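Local coordinates for protein N-acetylglucosamine-6-phosphate deacetylase (Thermotoga maritima, PDB 1O12) that probably removes the acetyl group from N-acetylglucosamine 6-phosphate, as a metal-dependent hydrolase with a TIM-barrel catalytic domain, at residues H63-A68 and T266-A271; Q85-F90 and L305-A310; A92-T97 and L122-E127; K136-E141 and T299-T304. One frame throughout, in Å; residues are numbered along the deposited sequence.

Overall arrangement
Contact 1 opens first, at 63-68. Contact 2 follows at 85-90 and contact 3 at 92-97, both on strand 87-93. Contact 3 closes first, at 122-127, within the spans of contacts 1 and 2. It pairs two neighbouring parallel strands. Contact 4 then starts at 136-141, after contact 3 has closed. The chain returns to close contact 1 at 266-271, contact 4 at 299-304 and contact 2 at 305-310. Contact 1 therefore crosses contacts 2 and 4, while contact 4 lies within contact 2. Contacts 1, 3 and 4 gather around the iron and the predicted substrate site. Contact 2 ties the start of strand 87-93 to helix 307-318.

Contact 1 of 4, residues H63-A68 and T266-A271; sequences HGVVGA and TDSISA
The backbone of H63 and G64 passes S268, whose O accepts from H63 N at 2.9 Å and, from above its carbonyl plane, from G64 N at 3.2 Å. This is the active-site end of a TIM barrel of the amidohydrolase type. H63 is the second histidine of the HxH motif, and D267 follows strand 262-265. The two side chains lie side by side and point the same way. H63 NE2 donates to D267 OD1 at 2.9 Å. OD1 lies close to the ring plane, but the bond reaches it on the anti side and 35° out of the carboxylate plane. D267 is the predicted proton donor/acceptor, so this bond is consistent with H63 orienting the carboxylate. An alanine in place of H63 would probably deprive D267 OD1 of this N-H and make the carboxylate freer to turn. S268 OG stands anti to the backbone N (chi1 171°) and donates to G64 O at 3.0 Å, in the carbonyl plane. G64 suits its place, since a CB would press on S270 N. Beyond it, V65 to A68 form a type I' turn. There G67 N donates to S270 O at 2.8 Å.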
loop_
_atom_site.group_PDB
_atom_site.type_symbol
_atom_site.label_atom_id
_atom_site.label_comp_id
_atom_site.label_asym_id
_atom_site.label_seq_id
_atom_site.Cartn_x
_atom_site.Cartn_y
_atom_site.Cartn_z
ATOM N N HIS A 63 -26.426 1.275 9.287
ATOM C CA HIS A 63 -27.131 1.589 10.535
ATOM C C HIS A 63 -28.619 1.894 10.345
ATOM O O HIS A 63 -29.467 1.427 11.093
ATOM C CB HIS A 63 -26.453 2.800 11.203
ATOM C CG HIS A 63 -24.985 2.619 11.408
ATOM N ND1 HIS A 63 -24.471 1.890 12.455
ATOM C CD2 HIS A 63 -23.925 2.963 10.635
ATOM C CE1 HIS A 63 -23.160 1.788 12.319
ATOM N NE2 HIS A 63 -22.803 2.428 11.220
ATOM N N GLY A 64 -28.909 2.701 9.330
ATOM C CA GLY A 64 -30.263 3.111 9.052
ATOM C C GLY A 64 -30.233 3.831 7.728
ATOM O O GLY A 64 -29.158 3.979 7.128
ATOM N N VAL A 65 -31.403 4.260 7.258
ATOM C CA VAL A 65 -31.509 4.957 5.986
ATOM C C VAL A 65 -32.943 5.501 5.872
ATOM O O VAL A 65 -33.875 4.875 6.368
ATOM C CB VAL A 65 -31.163 3.979 4.799
ATOM C CG1 VAL A 65 -32.121 2.790 4.788
ATOM C CG2 VAL A 65 -31.231 4.710 3.473
ATOM N N VAL A 66 -33.106 6.671 5.242
ATOM C CA VAL A 66 -34.417 7.336 5.049
ATOM C C VAL A 66 -35.351 7.355 6.281
ATOM O O VAL A 66 -36.557 7.092 6.182
ATOM C CB VAL A 66 -35.195 6.729 3.818
ATOM C CG1 VAL A 66 -34.551 7.158 2.510
ATOM C CG2 VAL A 66 -35.198 5.210 3.886
ATOM N N GLY A 67 -34.777 7.660 7.441
ATOM C CA GLY A 67 -35.540 7.724 8.659
ATOM C C GLY A 67 -35.528 6.487 9.523
ATOM O O GLY A 67 -35.829 6.581 10.704
ATOM N N ALA A 68 -35.186 5.326 8.967
ATOM C CA ALA A 68 -35.180 4.075 9.746
ATOM C C ALA A 68 -33.823 3.778 10.376
ATOM O O ALA A 68 -32.795 3.947 9.731
ATOM C CB ALA A 68 -35.589 2.927 8.851
ATOM N N THR A 266 -22.029 0.496 2.999
ATOM C CA THR A 266 -22.645 1.799 2.963
ATOM C C THR A 266 -22.353 2.632 4.223
ATOM O O THR A 266 -22.012 3.813 4.111
ATOM C CB THR A 266 -24.177 1.620 2.716
ATOM O OG1 THR A 266 -24.625 2.563 1.739
ATOM C CG2 THR A 266 -24.968 1.748 3.990
ATOM N N ASP A 267 -22.442 2.014 5.408
ATOM C CA ASP A 267 -22.214 2.691 6.690
ATOM C C ASP A 267 -23.189 3.861 6.758
ATOM O O ASP A 267 -22.948 4.879 7.400
ATOM C CB ASP A 267 -20.758 3.183 6.807
ATOM C CG ASP A 267 -20.381 3.671 8.245
ATOM O OD1 ASP A 267 -20.692 2.997 9.266
ATOM O OD2 ASP A 267 -19.732 4.739 8.351
ATOM N N SER A 268 -24.298 3.688 6.066
ATOM C CA SER A 268 -25.354 4.667 5.992
ATOM C C SER A 268 -26.080 4.841 7.333
ATOM O O SER A 268 -26.158 3.914 8.152
ATOM C CB SER A 268 -26.341 4.205 4.915
ATOM O OG SER A 268 -27.528 4.958 4.865
ATOM N N ILE A 269 -26.593 6.038 7.572
ATOM C CA ILE A 269 -27.360 6.269 8.789
ATOM C C ILE A 269 -28.778 6.696 8.389
ATOM O O ILE A 269 -29.043 6.919 7.208
ATOM C CB ILE A 269 -26.709 7.339 9.683
ATOM C CG1 ILE A 269 -26.611 8.670 8.938
ATOM C CG2 ILE A 269 -25.350 6.842 10.140
ATOM C CD1 ILE A 269 -25.923 9.766 9.747
ATOM N N SER A 270 -29.682 6.771 9.362
ATOM C CA SER A 270 -31.071 7.177 9.132
ATOM C C SER A 270 -31.212 8.443 8.278
ATOM O O SER A 270 -32.124 8.553 7.468
ATOM C CB SER A 270 -31.766 7.408 10.475
ATOM O OG SER A 270 -31.056 8.373 11.244
ATOM N N ALA A 271 -30.303 9.393 8.458
ATOM C CA ALA A 271 -30.336 10.645 7.712
ATOM C C ALA A 271 -30.217 10.490 6.194
ATOM O O ALA A 271 -30.643 11.371 5.449
ATOM C CB ALA A 271 -29.224 11.569 8.212
#

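Contact 2 of 4, residues Q85-F90 and L305-A310; sequences QGVTTF and LFFSQA
V87 and F307 make the tightly packed part of this contact, where the start of barrel strand 87-93 meets the first turn of helix 307-318. V87 CG2 sits 3.6 Å from F307 CB and 3.7 Å from F307 CG. The two side chains cross at about a right angle. V87 CG2 comes against the root of the ring, which then leads away from the strand. F307 CG stands anti to its backbone N (chi1 -160°), and the ring goes on to meet that of F57. This side is buried. V87 follows G86, the C-prime residue of the Schellman motif that ends helix 75-83.

The other side runs out to F306, which is partly exposed and is the N-cap residue of helix 307-318. Q85, itself buried, lies between. Its chi2 (-57°) bends the chain and sets CD near the start of the helix. Q85 OE1 accepts from S308 N at 3.0 Å, although the exact place of OE1 is doubtful. Q85 CD also lies 3.6 Å from F306 CB. An alanine at Q85 would probably leave S308 N without this acceptor and open a gap beside F306. The F306 ring meets F81 as well. Its plane is turned 44° from the Q85 amide, and Q85 NE2 approaches F306 CD2 at 3.8 Å.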
loop_
_atom_site.group_PDB
_atom_site.type_symbol
_atom_site.label_atom_id
_atom_site.label_comp_id
_atom_site.label_asym_id
_atom_site.label_seq_id
_atom_site.Cartn_x
_atom_site.Cartn_y
_atom_site.Cartn_z
ATOM N N GLN A 85 -32.264 -0.209 -4.019
ATOM C CA GLN A 85 -30.842 0.007 -4.223
ATOM C C GLN A 85 -30.245 -1.303 -4.721
ATOM O O GLN A 85 -29.026 -1.435 -4.857
ATOM C CB GLN A 85 -30.175 0.447 -2.915
ATOM C CG GLN A 85 -30.594 1.814 -2.469
ATOM C CD GLN A 85 -30.315 2.859 -3.521
ATOM O OE1 GLN A 85 -29.205 2.966 -4.001
ATOM N NE2 GLN A 85 -31.328 3.634 -3.890
ATOM N N GLY A 86 -31.128 -2.267 -4.992
ATOM C CA GLY A 86 -30.709 -3.567 -5.484
ATOM C C GLY A 86 -30.159 -4.488 -4.408
ATOM O O GLY A 86 -29.680 -5.576 -4.725
ATOM N N VAL A 87 -30.224 -4.055 -3.144
ATOM C CA VAL A 87 -29.733 -4.833 -2.005
ATOM C C VAL A 87 -30.714 -5.930 -1.599
ATOM O O VAL A 87 -31.850 -5.656 -1.226
ATOM C CB VAL A 87 -29.501 -3.941 -0.764
ATOM C CG1 VAL A 87 -29.077 -4.811 0.416
ATOM C CG2 VAL A 87 -28.415 -2.860 -1.061
ATOM N N THR A 88 -30.268 -7.174 -1.665
ATOM C CA THR A 88 -31.107 -8.299 -1.308
ATOM C C THR A 88 -30.671 -9.047 -0.026
ATOM O O THR A 88 -31.278 -10.046 0.350
ATOM C CB THR A 88 -31.185 -9.281 -2.473
ATOM O OG1 THR A 88 -29.863 -9.621 -2.897
ATOM C CG2 THR A 88 -31.944 -8.669 -3.625
ATOM N N THR A 89 -29.600 -8.591 0.612
ATOM C CA THR A 89 -29.133 -9.173 1.857
ATOM C C THR A 89 -28.422 -8.055 2.598
ATOM O O THR A 89 -27.556 -7.376 2.039
ATOM C CB THR A 89 -28.112 -10.325 1.688
ATOM O OG1 THR A 89 -28.685 -11.394 0.936
ATOM C CG2 THR A 89 -27.717 -10.876 3.061
ATOM N N PHE A 90 -28.805 -7.841 3.848
ATOM C CA PHE A 90 -28.156 -6.822 4.647
ATOM C C PHE A 90 -28.093 -7.212 6.122
ATOM O O PHE A 90 -28.745 -8.161 6.589
ATOM C CB PHE A 90 -28.831 -5.465 4.453
ATOM C CG PHE A 90 -30.113 -5.269 5.245
ATOM C CD1 PHE A 90 -30.115 -4.494 6.419
ATOM C CD2 PHE A 90 -31.319 -5.753 4.771
ATOM C CE1 PHE A 90 -31.318 -4.202 7.090
ATOM C CE2 PHE A 90 -32.500 -5.471 5.421
ATOM C CZ PHE A 90 -32.504 -4.690 6.586
ATOM N N LEU A 305 -24.562 7.645 1.954
ATOM C CA LEU A 305 -24.304 6.927 0.721
ATOM C C LEU A 305 -25.320 5.811 0.455
ATOM O O LEU A 305 -25.495 4.941 1.297
ATOM C CB LEU A 305 -22.895 6.338 0.813
ATOM C CG LEU A 305 -22.353 5.572 -0.394
ATOM C CD1 LEU A 305 -22.259 6.488 -1.587
ATOM C CD2 LEU A 305 -21.001 5.005 -0.046
ATOM N N PHE A 306 -26.001 5.846 -0.693
ATOM C CA PHE A 306 -26.942 4.777 -1.050
ATOM C C PHE A 306 -26.090 3.665 -1.650
ATOM O O PHE A 306 -25.126 3.948 -2.357
ATOM C CB PHE A 306 -27.978 5.230 -2.087
ATOM C CG PHE A 306 -29.083 6.091 -1.529
ATOM C CD1 PHE A 306 -29.335 6.145 -0.165
ATOM C CD2 PHE A 306 -29.904 6.836 -2.387
ATOM C CE1 PHE A 306 -30.379 6.921 0.338
ATOM C CE2 PHE A 306 -30.952 7.617 -1.880
ATOM C CZ PHE A 306 -31.184 7.654 -0.523
ATOM N N PHE A 307 -26.424 2.406 -1.384
ATOM C CA PHE A 307 -25.597 1.338 -1.908
ATOM C C PHE A 307 -25.387 1.501 -3.399
ATOM O O PHE A 307 -24.269 1.374 -3.909
ATOM C CB PHE A 307 -26.189 -0.028 -1.626
ATOM C CG PHE A 307 -25.172 -1.125 -1.716
ATOM C CD1 PHE A 307 -24.848 -1.690 -2.945
ATOM C CD2 PHE A 307 -24.465 -1.520 -0.582
ATOM C CE1 PHE A 307 -23.824 -2.628 -3.037
ATOM C CE2 PHE A 307 -23.444 -2.454 -0.651
ATOM C CZ PHE A 307 -23.116 -3.012 -1.879
ATOM N N SER A 308 -26.470 1.787 -4.101
ATOM C CA SER A 308 -26.414 1.982 -5.547
ATOM C C SER A 308 -25.342 2.998 -5.971
ATOM O O SER A 308 -24.667 2.807 -6.991
ATOM C CB SER A 308 -27.773 2.447 -6.050
ATOM O OG SER A 308 -27.796 2.437 -7.448
ATOM N N GLN A 309 -25.198 4.074 -5.198
ATOM C CA GLN A 309 -24.223 5.108 -5.504
ATOM C C GLN A 309 -22.830 4.575 -5.218
ATOM O O GLN A 309 -21.881 4.904 -5.915
ATOM C CB GLN A 309 -24.490 6.365 -4.673
ATOM C CG GLN A 309 -23.726 7.608 -5.167
ATOM C CD GLN A 309 -24.007 7.908 -6.639
ATOM O OE1 GLN A 309 -25.155 8.107 -7.031
ATOM N NE2 GLN A 309 -22.955 7.935 -7.457
ATOM N N ALA A 310 -22.729 3.733 -4.196
ATOM C CA ALA A 310 -21.473 3.120 -3.820
ATOM C C ALA A 310 -20.908 2.366 -5.017
ATOM O O ALA A 310 -19.728 2.487 -5.330
ATOM C CB ALA A 310 -21.683 2.176 -2.677
#

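Contact 3 of 4, residues A92-T97 and L122-E127; sequences ATTVST and LGVHLE. With FE (Fe (III) ion), chain C.
T93 lays its CG2 methyl over one face of the H125 ring, 3.8 Å from the ring centroid and offset toward the rim. This is a CH-pi contact between neighbouring parallel strands of the TIM barrel, joined through helix 99-115 in a beta-alpha-beta unit. Three backbone bonds form the ladder. A92 N donates to G123 O at 3.2 Å, H125 N to A92 O at 3.0 Å, and T94 N to H125 O at 2.8 Å. The H125 ring is held at both nitrogens, ND1 by P60 O and NE2 by T163 OG1, so its face is kept turned to the methyl. T93 OG1 is in turn hydrogen-bonded to L91 O and I62 N.

A92 and V124 point to the opposite face of the sheet from T93 and H125, and there V124 packs on helix 99-115. T94 CG2 meets V124 CG1 at 4.0 Å, the two side chains crossing at about a right angle, and it also reaches L126 CD2.

At the strand end, E127 CB lies 3.2 Å from T94 O and 3.8 Å from T93 CG2. E127 CG is anti to the backbone N (chi1 -159°), and the chain runs on extended to the metal. H188 and H209 complete the protein ligands of the iron, and H139 hydrogen-bonds the coordinating oxygen. E127 OE2 binds the iron at 2.2 Å.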
loop_
_atom_site.group_PDB
_atom_site.type_symbol
_atom_site.label_atom_id
_atom_site.label_comp_id
_atom_site.label_asym_id
_atom_site.label_seq_id
_atom_site.Cartn_x
_atom_site.Cartn_y
_atom_site.Cartn_z
ATOM N N ALA A 92 -28.319 -5.250 9.691
ATOM C CA ALA A 92 -28.692 -4.058 10.450
ATOM C C ALA A 92 -27.563 -3.933 11.463
ATOM O O ALA A 92 -27.359 -4.798 12.285
ATOM C CB ALA A 92 -30.024 -4.284 11.138
ATOM N N THR A 93 -26.822 -2.847 11.383
ATOM C CA THR A 93 -25.652 -2.631 12.216
ATOM C C THR A 93 -25.903 -1.724 13.390
ATOM O O THR A 93 -26.527 -0.678 13.262
ATOM C CB THR A 93 -24.510 -2.052 11.338
ATOM O OG1 THR A 93 -24.476 -2.784 10.103
ATOM C CG2 THR A 93 -23.148 -2.163 12.032
ATOM N N THR A 94 -25.396 -2.121 14.542
ATOM C CA THR A 94 -25.569 -1.334 15.750
ATOM C C THR A 94 -24.353 -0.454 15.978
ATOM O O THR A 94 -23.385 -0.485 15.214
ATOM C CB THR A 94 -25.689 -2.257 16.958
ATOM O OG1 THR A 94 -24.504 -3.066 17.048
ATOM C CG2 THR A 94 -26.902 -3.174 16.815
ATOM N N VAL A 95 -24.417 0.359 17.024
ATOM C CA VAL A 95 -23.274 1.173 17.415
ATOM C C VAL A 95 -23.030 0.760 18.876
ATOM O O VAL A 95 -23.770 -0.066 19.396
ATOM C CB VAL A 95 -23.574 2.680 17.310
ATOM C CG1 VAL A 95 -23.650 3.076 15.858
ATOM C CG2 VAL A 95 -24.870 3.015 18.017
ATOM N N SER A 96 -21.996 1.286 19.528
ATOM C CA SER A 96 -21.755 0.934 20.928
ATOM C C SER A 96 -22.998 1.289 21.754
ATOM O O SER A 96 -23.601 2.363 21.594
ATOM C CB SER A 96 -20.539 1.671 21.475
ATOM O OG SER A 96 -19.360 1.187 20.860
ATOM N N THR A 97 -23.382 0.370 22.633
ATOM C CA THR A 97 -24.567 0.587 23.436
ATOM C C THR A 97 -24.610 -0.340 24.654
ATOM O O THR A 97 -23.624 -1.007 24.976
ATOM C CB THR A 97 -25.828 0.403 22.535
ATOM O OG1 THR A 97 -26.968 0.983 23.186
ATOM C CG2 THR A 97 -26.069 -1.098 22.213
ATOM N N LEU A 122 -30.286 -10.580 7.039
ATOM C CA LEU A 122 -29.547 -11.768 7.414
ATOM C C LEU A 122 -29.376 -11.789 8.919
ATOM O O LEU A 122 -29.319 -12.838 9.540
ATOM C CB LEU A 122 -28.171 -11.746 6.778
ATOM C CG LEU A 122 -27.427 -13.050 6.430
ATOM C CD1 LEU A 122 -26.004 -12.964 6.942
ATOM C CD2 LEU A 122 -28.135 -14.262 6.955
ATOM N N GLY A 123 -29.283 -10.617 9.509
ATOM C CA GLY A 123 -29.099 -10.559 10.938
ATOM C C GLY A 123 -28.606 -9.210 11.414
ATOM O O GLY A 123 -28.908 -8.154 10.827
ATOM N N VAL A 124 -27.796 -9.260 12.464
ATOM C CA VAL A 124 -27.292 -8.057 13.066
ATOM C C VAL A 124 -25.786 -7.983 13.112
ATOM O O VAL A 124 -25.126 -8.962 13.444
ATOM C CB VAL A 124 -27.860 -7.923 14.491
ATOM C CG1 VAL A 124 -27.140 -6.801 15.266
ATOM C CG2 VAL A 124 -29.355 -7.647 14.393
ATOM N N HIS A 125 -25.256 -6.815 12.756
ATOM C CA HIS A 125 -23.810 -6.569 12.792
ATOM C C HIS A 125 -23.590 -5.679 14.001
ATOM O O HIS A 125 -24.079 -4.530 14.067
ATOM C CB HIS A 125 -23.322 -5.877 11.509
ATOM C CG HIS A 125 -21.887 -5.451 11.549
ATOM N ND1 HIS A 125 -21.248 -4.893 10.457
ATOM C CD2 HIS A 125 -20.975 -5.464 12.552
ATOM C CE1 HIS A 125 -20.007 -4.578 10.788
ATOM N NE2 HIS A 125 -19.815 -4.913 12.053
ATOM N N LEU A 126 -22.885 -6.251 14.974
ATOM C CA LEU A 126 -22.604 -5.563 16.216
ATOM C C LEU A 126 -21.270 -4.827 16.124
ATOM O O LEU A 126 -20.194 -5.421 16.311
ATOM C CB LEU A 126 -22.605 -6.567 17.390
ATOM C CG LEU A 126 -23.885 -7.372 17.704
ATOM C CD1 LEU A 126 -23.582 -8.476 18.699
ATOM C CD2 LEU A 126 -24.944 -6.472 18.282
ATOM N N GLU A 127 -21.366 -3.537 15.801
ATOM C CA GLU A 127 -20.204 -2.669 15.692
ATOM C C GLU A 127 -20.035 -2.050 17.065
ATOM O O GLU A 127 -20.778 -1.159 17.447
ATOM C CB GLU A 127 -20.438 -1.558 14.666
ATOM C CG GLU A 127 -19.136 -0.944 14.132
ATOM C CD GLU A 127 -19.318 0.445 13.574
ATOM O OE1 GLU A 127 -20.179 0.673 12.700
ATOM O OE2 GLU A 127 -18.585 1.335 14.018
HETATM FE FE FE C . -17.428 2.783 12.838
#

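Contact 4 of 4, residues K136-E141 and T299-T304; sequences KGAHSE and TLAGST
Two loops of the predicted substrate site meet here, one following strand 121-127 and the other leading to helix 307-318. A138 on the first loop and L300, A301 and G302 on the second are all predicted to bind the substrate. A138 carries the contact. Its CB points at the second loop and lies 3.8 Å from L300 O, 4.1 Å from A301 CA and 4.4 Å from A301 CB. The A138 methyl thus rests on the backbone around the L300-A301 peptide as well as on the A301 methyl. Beside it, T299 CG2 approaches G137 CA at 4.0 Å and A138 N at 4.1 Å. This methyl is anti to the backbone N of T299, while OG1 is hydrogen-bonded to D297 OD1. The first loop is turned back on itself, with H139 N donating to K136 O at 3.1 Å. H139, next along the loop, is buried, and its ND1 is hydrogen-bonded to S96 N. The nearest side-chain atom of A138 is about 6 Å from the bound Fe (III) ion. No hydrogen bond links the two loops. They touch only through methyl groups and backbone atoms, so the contact is apolar and depends on shape, with no directional bond between the loops.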
loop_
_atom_site.group_PDB
_atom_site.type_symbol
_atom_site.label_atom_id
_atom_site.label_comp_id
_atom_site.label_asym_id
_atom_site.label_seq_id
_atom_site.Cartn_x
_atom_site.Cartn_y
_atom_site.Cartn_z
ATOM N N LYS A 136 -12.534 5.575 18.834
ATOM C CA LYS A 136 -13.966 5.423 19.015
ATOM C C LYS A 136 -14.797 6.070 17.923
ATOM O O LYS A 136 -15.850 5.558 17.557
ATOM C CB LYS A 136 -14.383 6.021 20.361
ATOM C CG LYS A 136 -14.261 7.534 20.440
ATOM C CD LYS A 136 -14.538 8.034 21.858
ATOM C CE LYS A 136 -14.446 9.569 21.943
ATOM N NZ LYS A 136 -15.604 10.266 21.279
ATOM N N GLY A 137 -14.335 7.216 17.441
ATOM C CA GLY A 137 -15.031 7.966 16.408
ATOM C C GLY A 137 -16.524 7.761 16.245
ATOM O O GLY A 137 -16.969 6.782 15.642
ATOM N N ALA A 138 -17.315 8.677 16.766
ATOM C CA ALA A 138 -18.764 8.569 16.623
ATOM C C ALA A 138 -19.414 7.535 17.540
ATOM O O ALA A 138 -20.638 7.445 17.596
ATOM C CB ALA A 138 -19.129 8.280 15.171
ATOM N N HIS A 139 -18.622 6.743 18.251
ATOM C CA HIS A 139 -19.218 5.776 19.169
ATOM C C HIS A 139 -19.277 6.447 20.546
ATOM O O HIS A 139 -18.384 7.222 20.906
ATOM C CB HIS A 139 -18.384 4.481 19.239
ATOM C CG HIS A 139 -18.704 3.486 18.161
ATOM N ND1 HIS A 139 -19.726 2.569 18.269
ATOM C CD2 HIS A 139 -18.144 3.276 16.945
ATOM C CE1 HIS A 139 -19.781 1.838 17.170
ATOM N NE2 HIS A 139 -18.831 2.248 16.351
ATOM N N SER A 140 -20.340 6.182 21.300
ATOM C CA SER A 140 -20.469 6.761 22.636
ATOM C C SER A 140 -19.427 6.130 23.565
ATOM O O SER A 140 -19.459 4.920 23.845
ATOM C CB SER A 140 -21.869 6.520 23.183
ATOM O OG SER A 140 -22.140 7.459 24.194
ATOM N N GLU A 141 -18.500 6.950 24.043
ATOM C CA GLU A 141 -17.428 6.449 24.900
ATOM C C GLU A 141 -17.945 5.740 26.137
ATOM O O GLU A 141 -17.315 4.783 26.624
ATOM C CB GLU A 141 -16.484 7.588 25.309
ATOM C CG GLU A 141 -15.185 7.114 25.968
ATOM C CD GLU A 141 -14.103 8.189 25.981
ATOM O OE1 GLU A 141 -13.972 8.921 24.973
ATOM O OE2 GLU A 141 -13.370 8.298 26.987
ATOM N N THR A 299 -15.747 14.958 13.481
ATOM C CA THR A 299 -15.623 13.529 13.187
ATOM C C THR A 299 -16.716 13.005 12.263
ATOM O O THR A 299 -17.898 13.277 12.483
ATOM C CB THR A 299 -15.701 12.686 14.474
ATOM O OG1 THR A 299 -14.751 13.180 15.422
ATOM C CG2 THR A 299 -15.427 11.208 14.175
ATOM N N LEU A 300 -16.335 12.246 11.238
ATOM C CA LEU A 300 -17.347 11.677 10.355
ATOM C C LEU A 300 -18.235 10.782 11.218
ATOM O O LEU A 300 -17.739 10.069 12.097
ATOM C CB LEU A 300 -16.708 10.841 9.244
ATOM C CG LEU A 300 -15.990 11.649 8.150
ATOM C CD1 LEU A 300 -15.221 10.680 7.244
ATOM C CD2 LEU A 300 -16.991 12.507 7.364
ATOM N N ALA A 301 -19.543 10.843 10.983
ATOM C CA ALA A 301 -20.499 10.036 11.730
ATOM C C ALA A 301 -21.337 9.157 10.791
ATOM O O ALA A 301 -22.558 9.306 10.748
ATOM C CB ALA A 301 -21.414 10.942 12.538
ATOM N N GLY A 302 -20.688 8.243 10.060
ATOM C CA GLY A 302 -21.399 7.381 9.128
ATOM C C GLY A 302 -21.431 8.050 7.762
ATOM O O GLY A 302 -20.534 8.829 7.453
ATOM N N SER A 303 -22.449 7.763 6.952
ATOM C CA SER A 303 -22.579 8.381 5.628
ATOM C C SER A 303 -24.040 8.450 5.215
ATOM O O SER A 303 -24.929 7.960 5.916
ATOM C CB SER A 303 -21.846 7.562 4.553
ATOM O OG SER A 303 -22.668 6.496 4.073
ATOM N N THR A 304 -24.285 9.054 4.064
ATOM C CA THR A 304 -25.647 9.125 3.524
ATOM C C THR A 304 -25.596 8.457 2.140
ATOM O O THR A 304 -26.456 8.644 1.296
ATOM C CB THR A 304 -26.158 10.590 3.417
ATOM O OG1 THR A 304 -25.320 11.337 2.527
ATOM C CG2 THR A 304 -26.140 11.243 4.787
#